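Local coordinates for protein processed glycerol phosphate lipoteichoic acid synthase 2 (Bacillus subtilis, PDB 2W8D) that belongs to the lipoteichoic acid synthase family and carries a sulfatase-like domain of the alkaline phosphatase clan that holds a magnesium ion, at residues Ile51-Val56 against Phe211-Phe216; Glu92-Tyr96 against Leu329-Ser333; Ser114-Lys120 against Glu146-Lys150; Lys165-Lys170 against Gly203-Asp208. One frame throughout, in Å; residues are numbered along the deposited sequence.

Interaction 1: Ile51-Val56 against Phe211-Phe216; sequences IDGKEV and FPAGDF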
# COMPACT_ATOMS: atom_id res chain seq x y z
N ILE A 51 10.34 -1.56 -23.24
CA ILE A 51 10.68 -2.77 -23.97
C ILE A 51 10.49 -2.39 -25.45
O ILE A 51 9.41 -1.92 -25.82
CB ILE A 51 9.67 -3.93 -23.62
CG1 ILE A 51 9.77 -4.34 -22.14
CG2 ILE A 51 9.92 -5.16 -24.49
CD1 ILE A 51 11.16 -4.93 -21.78
N ASP A 52 11.54 -2.57 -26.27
CA ASP A 52 11.54 -2.20 -27.71
C ASP A 52 11.07 -0.76 -27.99
O ASP A 52 10.36 -0.50 -28.99
CB ASP A 52 10.69 -3.18 -28.57
CG ASP A 52 11.00 -4.66 -28.28
OD1 ASP A 52 12.17 -4.96 -27.90
OD2 ASP A 52 10.08 -5.52 -28.46
N GLY A 53 11.45 0.16 -27.11
CA GLY A 53 10.99 1.54 -27.22
C GLY A 53 9.55 1.81 -26.81
O GLY A 53 9.12 2.95 -26.84
N LYS A 54 8.80 0.76 -26.44
CA LYS A 54 7.41 0.88 -25.96
C LYS A 54 7.36 0.87 -24.44
O LYS A 54 7.91 -0.02 -23.79
CB LYS A 54 6.52 -0.26 -26.49
CG LYS A 54 6.69 -0.58 -27.97
CD LYS A 54 5.44 -1.18 -28.59
CE LYS A 54 5.43 -0.91 -30.10
NZ LYS A 54 4.04 -0.54 -30.57
N GLU A 55 6.67 1.85 -23.86
CA GLU A 55 6.54 1.94 -22.42
C GLU A 55 5.66 0.82 -21.89
O GLU A 55 4.69 0.41 -22.52
CB GLU A 55 5.96 3.28 -22.04
CG GLU A 55 6.85 4.46 -22.42
CD GLU A 55 6.12 5.78 -22.32
OE1 GLU A 55 5.55 6.07 -21.25
OE2 GLU A 55 6.10 6.52 -23.33
N VAL A 56 6.02 0.32 -20.71
CA VAL A 56 5.32 -0.79 -20.10
C VAL A 56 4.13 -0.22 -19.37
O VAL A 56 3.02 -0.75 -19.48
CB VAL A 56 6.22 -1.58 -19.10
CG1 VAL A 56 5.39 -2.65 -18.38
CG2 VAL A 56 7.42 -2.20 -19.81
N PHE A 211 1.00 -6.28 -25.75
CA PHE A 211 2.39 -5.95 -25.44
C PHE A 211 3.35 -7.11 -25.70
O PHE A 211 3.01 -8.25 -25.42
CB PHE A 211 2.47 -5.52 -23.98
CG PHE A 211 3.57 -4.56 -23.71
CD1 PHE A 211 3.46 -3.23 -24.11
CD2 PHE A 211 4.73 -4.98 -23.05
CE1 PHE A 211 4.49 -2.34 -23.86
CE2 PHE A 211 5.77 -4.09 -22.79
CZ PHE A 211 5.66 -2.77 -23.21
N PRO A 212 4.56 -6.83 -26.21
CA PRO A 212 5.56 -7.89 -26.30
C PRO A 212 6.05 -8.39 -24.93
O PRO A 212 5.95 -7.68 -23.91
CB PRO A 212 6.72 -7.21 -27.03
CG PRO A 212 6.59 -5.80 -26.66
CD PRO A 212 5.11 -5.53 -26.65
N ALA A 213 6.55 -9.62 -24.89
CA ALA A 213 7.17 -10.11 -23.66
C ALA A 213 8.62 -9.69 -23.77
O ALA A 213 9.13 -9.57 -24.88
CB ALA A 213 7.03 -11.63 -23.55
N GLY A 214 9.27 -9.40 -22.65
CA GLY A 214 10.69 -9.08 -22.68
C GLY A 214 11.46 -10.33 -23.09
O GLY A 214 10.88 -11.41 -23.18
N ASP A 215 12.76 -10.19 -23.31
CA ASP A 215 13.59 -11.31 -23.72
C ASP A 215 14.77 -11.40 -22.75
O ASP A 215 15.89 -10.98 -23.09
CB ASP A 215 14.06 -11.09 -25.17
CG ASP A 215 14.46 -12.40 -25.89
OD1 ASP A 215 14.04 -13.49 -25.46
OD2 ASP A 215 15.21 -12.32 -26.91
N PHE A 216 14.52 -11.93 -21.54
CA PHE A 216 15.54 -12.02 -20.49
C PHE A 216 15.92 -13.44 -20.02
O PHE A 216 16.64 -13.60 -19.03
CB PHE A 216 15.15 -11.13 -19.30
CG PHE A 216 14.78 -9.74 -19.71
CD1 PHE A 216 15.76 -8.83 -20.07
CD2 PHE A 216 13.44 -9.36 -19.78
CE1 PHE A 216 15.42 -7.54 -20.48
CE2 PHE A 216 13.09 -8.08 -20.17
CZ PHE A 216 14.08 -7.17 -20.53
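I51 meets F211, P212 and F216 of the 211-216 loop in turn, each with a different part of its side chain. CB comes first, 4.0 Å from CE2 of F211, and CG1 leans on that same ring atom. The branch then divides. CG2 reaches CG of P212 at 4.0 Å, while CD1, carried away to the F216 side, points at the rim of the F216 ring and lies in its plane, with CZ 3.9 Å off. This I51 CD1 is also near G214 CA, at 4.3 Å. With CG1 anti to the carbonyl carbon (chi1 -64°), CG2 and the CG1 arm diverge, and one isoleucine can serve both neighbours.

The F211 ring reaches in toward the 54-56 backbone. Its CE1 sits 3.1 Å from the carbonyl O of E55, a close approach, and K54 O lies at the ring edge, near its plane, 3.6 Å from CZ. CG2 of V56 adds an apolar contact with CZ at 3.9 Å, the two side chains crossing nearly at a right angle. P212 CD lies over one face of the F211 ring. The I51-K54 side of the contact is a tight hairpin: a type I' turn closed by two backbone bonds.

Outside the hairpin, F211 stacks on H229 and V56 packs on F225 and A228, all of helix 219-244, while F216 extends to helix 267-273. The small 50-51/54-55 sheet is thus held beside the N-terminal half of helix 219-244.

Interaction 2: Glu92-Tyr96 against Leu329-Ser333; sequences ENSLY and LMSGS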
# COMPACT_ATOMS: atom_id res chain seq x y z
N GLU A 92 -4.74 0.50 6.58
CA GLU A 92 -5.85 0.79 7.51
C GLU A 92 -5.40 1.06 8.94
O GLU A 92 -6.15 1.64 9.68
CB GLU A 92 -6.91 -0.33 7.54
CG GLU A 92 -7.57 -0.79 6.22
CD GLU A 92 -7.62 0.24 5.11
OE1 GLU A 92 -7.83 1.44 5.38
OE2 GLU A 92 -7.46 -0.14 3.94
N ASN A 93 -4.20 0.64 9.34
CA ASN A 93 -3.86 0.71 10.77
C ASN A 93 -2.61 1.45 11.16
O ASN A 93 -2.48 1.85 12.31
CB ASN A 93 -3.82 -0.69 11.38
CG ASN A 93 -5.15 -1.35 11.33
OD1 ASN A 93 -6.02 -1.02 12.12
ND2 ASN A 93 -5.34 -2.29 10.38
N SER A 94 -1.69 1.63 10.22
CA SER A 94 -0.36 2.19 10.49
C SER A 94 0.31 1.40 11.61
O SER A 94 0.89 1.94 12.55
CB SER A 94 -0.43 3.69 10.79
OG SER A 94 0.85 4.28 10.71
N LEU A 95 0.17 0.09 11.50
CA LEU A 95 0.81 -0.87 12.37
C LEU A 95 1.40 -1.99 11.53
O LEU A 95 0.82 -2.41 10.54
CB LEU A 95 -0.18 -1.46 13.38
CG LEU A 95 -0.79 -0.56 14.45
CD1 LEU A 95 -1.85 -1.39 15.21
CD2 LEU A 95 0.32 -0.03 15.37
N TYR A 96 2.57 -2.46 11.92
CA TYR A 96 3.25 -3.53 11.20
C TYR A 96 2.51 -4.88 11.31
O TYR A 96 1.91 -5.20 12.34
CB TYR A 96 4.69 -3.67 11.70
CG TYR A 96 5.52 -2.50 11.30
CD1 TYR A 96 6.22 -2.50 10.08
CD2 TYR A 96 5.60 -1.38 12.11
CE1 TYR A 96 6.98 -1.40 9.69
CE2 TYR A 96 6.32 -0.28 11.74
CZ TYR A 96 7.02 -0.28 10.55
OH TYR A 96 7.75 0.83 10.20
N LEU A 329 -2.53 5.62 18.14
CA LEU A 329 -1.31 4.85 18.25
C LEU A 329 -0.99 4.24 16.89
O LEU A 329 -1.43 3.13 16.58
CB LEU A 329 -1.44 3.80 19.35
CG LEU A 329 -1.69 4.33 20.77
CD1 LEU A 329 -1.46 3.22 21.75
CD2 LEU A 329 -0.79 5.52 21.13
N MSE A 330 -0.23 4.99 16.10
CA MSE A 330 0.11 4.67 14.74
C MSE A 330 1.63 4.70 14.62
O MSE A 330 2.27 5.58 15.16
CB MSE A 330 -0.51 5.67 13.79
CG MSE A 330 -2.00 5.45 13.56
SE MSE A 330 -2.80 6.72 12.30
CE MSE A 330 -4.50 5.79 12.07
N SER A 331 2.18 3.73 13.90
CA SER A 331 3.62 3.60 13.76
C SER A 331 4.21 4.54 12.72
O SER A 331 5.38 4.92 12.82
CB SER A 331 3.97 2.16 13.38
OG SER A 331 3.83 1.32 14.52
N GLY A 332 3.40 4.92 11.74
CA GLY A 332 3.89 5.68 10.58
C GLY A 332 3.98 7.19 10.74
O GLY A 332 3.48 7.78 11.69
N SER A 333 4.64 7.82 9.79
CA SER A 333 4.89 9.24 9.88
C SER A 333 4.40 9.86 8.57
O SER A 333 4.75 9.40 7.52
CB SER A 333 6.40 9.44 10.09
OG SER A 333 6.77 10.79 9.86
O HOH W 1 -3.78 1.86 14.75
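Just past helix 86-93, S94 takes positive phi and turns its carbonyl to the backbone of S331, the two segments running about 67° apart. The bond from S331 N to S94 O is short, 2.6 Å, and nearly straight, with 169° at the hydrogen; the donor lies in the carbonyl plane.

The S94 side chain secures the next peptide. Its OG stands anti to the backbone N (chi1 -165°), which brings it to G332 N at 2.8 Å along a more bent path. Since that amide is a donor, OG can spend its own proton on the carbonyl of V311, so it both accepts, from G332 N, and donates, to V311 O. S94 CB meanwhile touches CB and CG of the selenomethionine M330, CB to CB being 3.6 Å.

L95 and Y96 add contacts around S331. L95 sends its CD2 branch to L329 O, 3.8 Å distant, and close by S331 OG; Y96 brings CE2 obliquely up to S331 CB, also 3.8 Å away. The Y96 hydroxyl belongs to another network, bonding E388 in helix 380-397. One water donates to both N93 O and L329 O, bridging the carbonyl left at the end of the helix to the loop.

In a buried contact such as this one, the polar backbone groups are paid for locally: a main-chain bond, a serine hydroxyl and a water take up carbonyls and amides, tying the C-terminal end of helix 86-93 to a distant loop.

Interaction 3: Ser114-Lys120 against Glu146-Lys150; sequences SVPAILK and EGIDK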
# COMPACT_ATOMS: atom_id res chain seq x y z
N SER A 114 -9.06 1.55 13.10
CA SER A 114 -8.71 1.83 11.71
C SER A 114 -9.18 3.18 11.17
O SER A 114 -10.10 3.80 11.71
CB SER A 114 -9.34 0.76 10.83
OG SER A 114 -8.93 -0.53 11.26
N VAL A 115 -8.57 3.58 10.06
CA VAL A 115 -8.99 4.71 9.26
C VAL A 115 -10.47 4.65 8.85
O VAL A 115 -11.22 5.57 9.16
CB VAL A 115 -8.08 4.87 8.04
CG1 VAL A 115 -8.44 6.12 7.28
CG2 VAL A 115 -6.61 4.94 8.51
N PRO A 116 -10.92 3.56 8.20
CA PRO A 116 -12.36 3.59 7.94
C PRO A 116 -13.21 3.81 9.18
O PRO A 116 -14.28 4.41 9.08
CB PRO A 116 -12.67 2.22 7.33
CG PRO A 116 -11.35 1.42 7.38
CD PRO A 116 -10.25 2.38 7.63
N ALA A 117 -12.74 3.36 10.34
CA ALA A 117 -13.50 3.54 11.59
C ALA A 117 -13.36 4.97 12.14
O ALA A 117 -14.35 5.55 12.62
CB ALA A 117 -13.11 2.51 12.62
N ILE A 118 -12.16 5.53 12.05
CA ILE A 118 -11.92 6.92 12.42
C ILE A 118 -12.86 7.84 11.63
O ILE A 118 -13.56 8.69 12.19
CB ILE A 118 -10.43 7.34 12.18
CG1 ILE A 118 -9.53 6.56 13.13
CG2 ILE A 118 -10.25 8.88 12.38
CD1 ILE A 118 -8.05 6.75 12.94
N LEU A 119 -12.89 7.62 10.33
CA LEU A 119 -13.69 8.40 9.42
C LEU A 119 -15.21 8.31 9.59
O LEU A 119 -15.93 9.10 8.99
CB LEU A 119 -13.25 8.09 7.99
CG LEU A 119 -11.86 8.66 7.72
CD1 LEU A 119 -11.36 8.38 6.31
CD2 LEU A 119 -11.89 10.18 8.02
N LYS A 120 -15.72 7.39 10.42
CA LYS A 120 -17.17 7.26 10.64
C LYS A 120 -17.74 8.51 11.27
O LYS A 120 -18.86 8.89 10.97
CB LYS A 120 -17.52 6.07 11.54
CG LYS A 120 -17.93 4.81 10.79
CD LYS A 120 -17.29 3.60 11.43
CE LYS A 120 -16.93 2.52 10.39
NZ LYS A 120 -18.12 1.90 9.70
N GLU A 146 -12.13 -3.96 11.31
CA GLU A 146 -11.63 -2.65 10.83
C GLU A 146 -12.75 -1.62 10.61
O GLU A 146 -12.47 -0.46 10.29
CB GLU A 146 -10.76 -2.82 9.57
CG GLU A 146 -9.42 -3.53 9.84
CD GLU A 146 -8.52 -3.71 8.59
OE1 GLU A 146 -9.04 -3.77 7.43
OE2 GLU A 146 -7.28 -3.78 8.80
N GLY A 147 -13.99 -2.06 10.79
CA GLY A 147 -15.16 -1.28 10.53
C GLY A 147 -15.56 -1.06 9.09
O GLY A 147 -16.28 -0.11 8.80
N ILE A 148 -15.10 -1.90 8.17
CA ILE A 148 -15.47 -1.66 6.79
C ILE A 148 -16.97 -2.00 6.66
O ILE A 148 -17.37 -3.11 7.03
CB ILE A 148 -14.65 -2.48 5.77
CG1 ILE A 148 -13.12 -2.30 5.89
CG2 ILE A 148 -15.09 -2.15 4.34
CD1 ILE A 148 -12.62 -0.94 6.11
N ASP A 149 -17.78 -1.04 6.17
CA ASP A 149 -19.26 -1.24 6.12
C ASP A 149 -19.65 -2.25 5.08
O ASP A 149 -20.62 -2.97 5.27
CB ASP A 149 -20.06 0.06 5.81
CG ASP A 149 -19.84 1.15 6.83
OD1 ASP A 149 -20.26 0.94 7.96
OD2 ASP A 149 -19.21 2.19 6.51
N LYS A 150 -18.94 -2.27 3.95
CA LYS A 150 -19.38 -3.11 2.83
C LYS A 150 -18.24 -3.86 2.14
O LYS A 150 -17.15 -3.34 1.94
CB LYS A 150 -20.15 -2.27 1.81
CG LYS A 150 -21.48 -1.66 2.28
CD LYS A 150 -21.86 -0.57 1.30
CE LYS A 150 -23.07 0.25 1.72
NZ LYS A 150 -24.30 -0.59 1.74
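A Schellman motif finishes helix 139-145, and its G147, at positive phi (75°), lies against A117 of helix 115-118, the two CA atoms 5.2 Å apart. The main grip comes from K120. Bends at chi2, chi3 and chi4 bring its amine to G147 O, with NZ 2.9 Å away, in the carbonyl plane and at an angle of 148° at the oxygen. The same NZ makes a salt bridge to D149 OD1, also 2.9 Å, the two side chains meeting from opposite directions. Y417 OH is a third partner of the amine, while D149 OD2 accepts from the backbone N of S126, so the aspartate is tied to both the lysine and strand 125-130.

At the other end S114 occupies the N-cap position of helix 115-118, but its hydroxyl is used elsewhere, on N93. From there OG lies alongside the aliphatic stem of E146, 3.4 Å from CG. Between the two ends, A117 CB faces the carbonyl O of E146 at 3.8 Å.

Strands 125-130 and 150-152 are parallel neighbours joined through helix 139-145, a beta-alpha-beta crossover. Here the turn that leads from that helix into its second strand is pinned to helix 115-118 and the 3-10 turn that follows it, ahead of the first strand, as befits the alpha/beta sheet of the alkaline phosphatase clan.

Interaction 4: Lys165-Lys170 against Gly203-Asp208; sequences KNYGMK and GMDEGD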
# COMPACT_ATOMS: atom_id res chain seq x y z
N LYS A 165 -9.51 -15.38 -14.55
CA LYS A 165 -8.21 -15.97 -14.86
C LYS A 165 -7.83 -17.03 -13.84
O LYS A 165 -8.20 -18.20 -14.01
CB LYS A 165 -7.09 -14.93 -15.03
CG LYS A 165 -6.00 -15.40 -15.98
CD LYS A 165 -4.62 -14.84 -15.63
CE LYS A 165 -3.61 -15.03 -16.76
NZ LYS A 165 -3.42 -16.46 -17.20
N ASN A 166 -7.10 -16.65 -12.81
CA ASN A 166 -6.64 -17.61 -11.80
C ASN A 166 -7.27 -17.39 -10.43
O ASN A 166 -8.03 -18.25 -9.94
CB ASN A 166 -5.10 -17.63 -11.72
CG ASN A 166 -4.45 -18.24 -12.95
OD1 ASN A 166 -4.68 -19.42 -13.28
ND2 ASN A 166 -3.62 -17.45 -13.64
N TYR A 167 -6.99 -16.24 -9.81
CA TYR A 167 -7.59 -15.93 -8.51
C TYR A 167 -9.00 -15.34 -8.59
O TYR A 167 -9.65 -15.17 -7.55
CB TYR A 167 -6.68 -15.05 -7.64
CG TYR A 167 -5.40 -15.73 -7.26
CD1 TYR A 167 -4.34 -15.80 -8.17
CD2 TYR A 167 -5.23 -16.31 -6.00
CE1 TYR A 167 -3.15 -16.42 -7.85
CE2 TYR A 167 -4.02 -16.94 -5.66
CZ TYR A 167 -2.99 -16.99 -6.60
OH TYR A 167 -1.79 -17.60 -6.32
N GLY A 168 -9.47 -15.05 -9.81
CA GLY A 168 -10.83 -14.55 -10.01
C GLY A 168 -10.92 -13.56 -11.15
O GLY A 168 -10.43 -13.81 -12.26
N MSE A 169 -11.59 -12.43 -10.90
CA MSE A 169 -11.87 -11.47 -11.97
C MSE A 169 -10.58 -10.85 -12.52
O MSE A 169 -9.68 -10.51 -11.76
CB MSE A 169 -12.76 -10.32 -11.48
CG MSE A 169 -14.15 -10.70 -11.12
SE MSE A 169 -15.28 -11.28 -12.62
CE MSE A 169 -15.42 -9.58 -13.60
N LYS A 170 -10.53 -10.69 -13.83
CA LYS A 170 -9.55 -9.84 -14.48
C LYS A 170 -9.84 -8.36 -14.17
O LYS A 170 -11.00 -7.96 -14.08
CB LYS A 170 -9.59 -10.07 -15.98
CG LYS A 170 -9.07 -11.43 -16.40
CD LYS A 170 -9.30 -11.65 -17.88
CE LYS A 170 -8.74 -12.97 -18.37
NZ LYS A 170 -9.36 -13.28 -19.70
N GLY A 203 1.46 -14.87 -16.48
CA GLY A 203 0.90 -15.11 -17.83
C GLY A 203 -0.30 -14.17 -18.05
O GLY A 203 -0.99 -13.78 -17.10
N MSE A 204 -0.53 -13.75 -19.28
CA MSE A 204 -1.84 -13.15 -19.60
C MSE A 204 -2.31 -13.87 -20.85
O MSE A 204 -1.49 -14.34 -21.63
CB MSE A 204 -1.77 -11.62 -19.79
CG MSE A 204 -3.01 -10.84 -19.26
SE MSE A 204 -3.14 -10.47 -17.28
CE MSE A 204 -5.07 -10.81 -17.08
N ASP A 205 -3.63 -14.00 -21.02
CA ASP A 205 -4.18 -14.67 -22.22
C ASP A 205 -4.11 -13.75 -23.43
O ASP A 205 -4.41 -12.57 -23.33
CB ASP A 205 -5.63 -15.11 -21.98
CG ASP A 205 -5.85 -15.81 -20.62
OD1 ASP A 205 -6.52 -16.86 -20.60
OD2 ASP A 205 -5.39 -15.31 -19.56
N GLU A 206 -3.71 -14.29 -24.58
CA GLU A 206 -3.98 -13.62 -25.87
C GLU A 206 -5.47 -13.74 -26.11
O GLU A 206 -6.07 -14.78 -25.83
CB GLU A 206 -3.18 -14.21 -27.04
CG GLU A 206 -2.18 -13.23 -27.72
CD GLU A 206 -2.62 -12.74 -29.14
OE1 GLU A 206 -3.62 -13.26 -29.70
OE2 GLU A 206 -1.95 -11.84 -29.70
N GLY A 207 -6.10 -12.66 -26.58
CA GLY A 207 -5.45 -11.38 -26.77
C GLY A 207 -6.11 -10.42 -25.83
O GLY A 207 -6.94 -9.61 -26.24
N ASP A 208 -5.75 -10.51 -24.55
CA ASP A 208 -6.18 -9.51 -23.57
C ASP A 208 -5.25 -8.31 -23.50
O ASP A 208 -5.64 -7.24 -23.01
CB ASP A 208 -6.39 -10.13 -22.20
CG ASP A 208 -7.84 -10.55 -21.99
OD1 ASP A 208 -8.71 -10.26 -22.86
OD2 ASP A 208 -8.11 -11.16 -20.94
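K170 and D208 form the firmer of two salt bridges between surface loops of the alpha/beta sulfatase fold, one loop leading into helix 171-183 and the other following strand 189-194. The lysine NZ meets D208 OD2 at 2.8 Å, on the syn side of the carboxylate and 23° out of its plane. The chain of K170 is stretched beyond CG, and lysine and aspartate approach from opposite directions. The second pair is looser: K165 NZ to D205 OD2 is 3.3 Å, a weak bond, and the two side chains slide past each other so that the carboxylate oxygen also runs alongside the lysine's methylenes.

D205 OD2 stands 4.5 Å from K170 NZ as well, beyond a salt bridge but near enough that its charge would probably favour the protonated amine. CE of selenomethionine M204 touches both lysine chains, K170 CG at 4.1 Å and K165 CD at 4.3 Å; its side chain also packs on S227 and Y230 of helix 219-244.

Further out, backbone bonds close each loop. K165 N donates to G168 O within the first loop, and both lysines point to the second. K170, at the N-cap position of helix 171-183, also gives its amine a second acceptor, the carbonyl of E162. In the other loop a cis peptide precedes G207, and both D205 and D208 point toward the lysines. That loop is closed by a backbone bond from D208 N to D205 O, 2.7 Å long.

How the interactions relate
Interactions 2 and 3 are one continuous region: their centres are 15 Å apart, and N93 bridges them, its ND2 2.9 Å from E146 OE2 and its OD1 3.1 Å from S114 OG, both probable hydrogen bonds. Interactions 1 and 4 lie across the chain's centre from interaction 2, their own centres about 19 Å apart; they adjoin in sequence, residues 203-208 running on toward 211-216. Interaction 4 is nested within the loops closed by 1 and by 2, while those two cross along the chain. The magnesium ion, bound by E40, phosphothreonine T84, D258 and H259, is about 14 Å from the side chain of K165 in interaction 4.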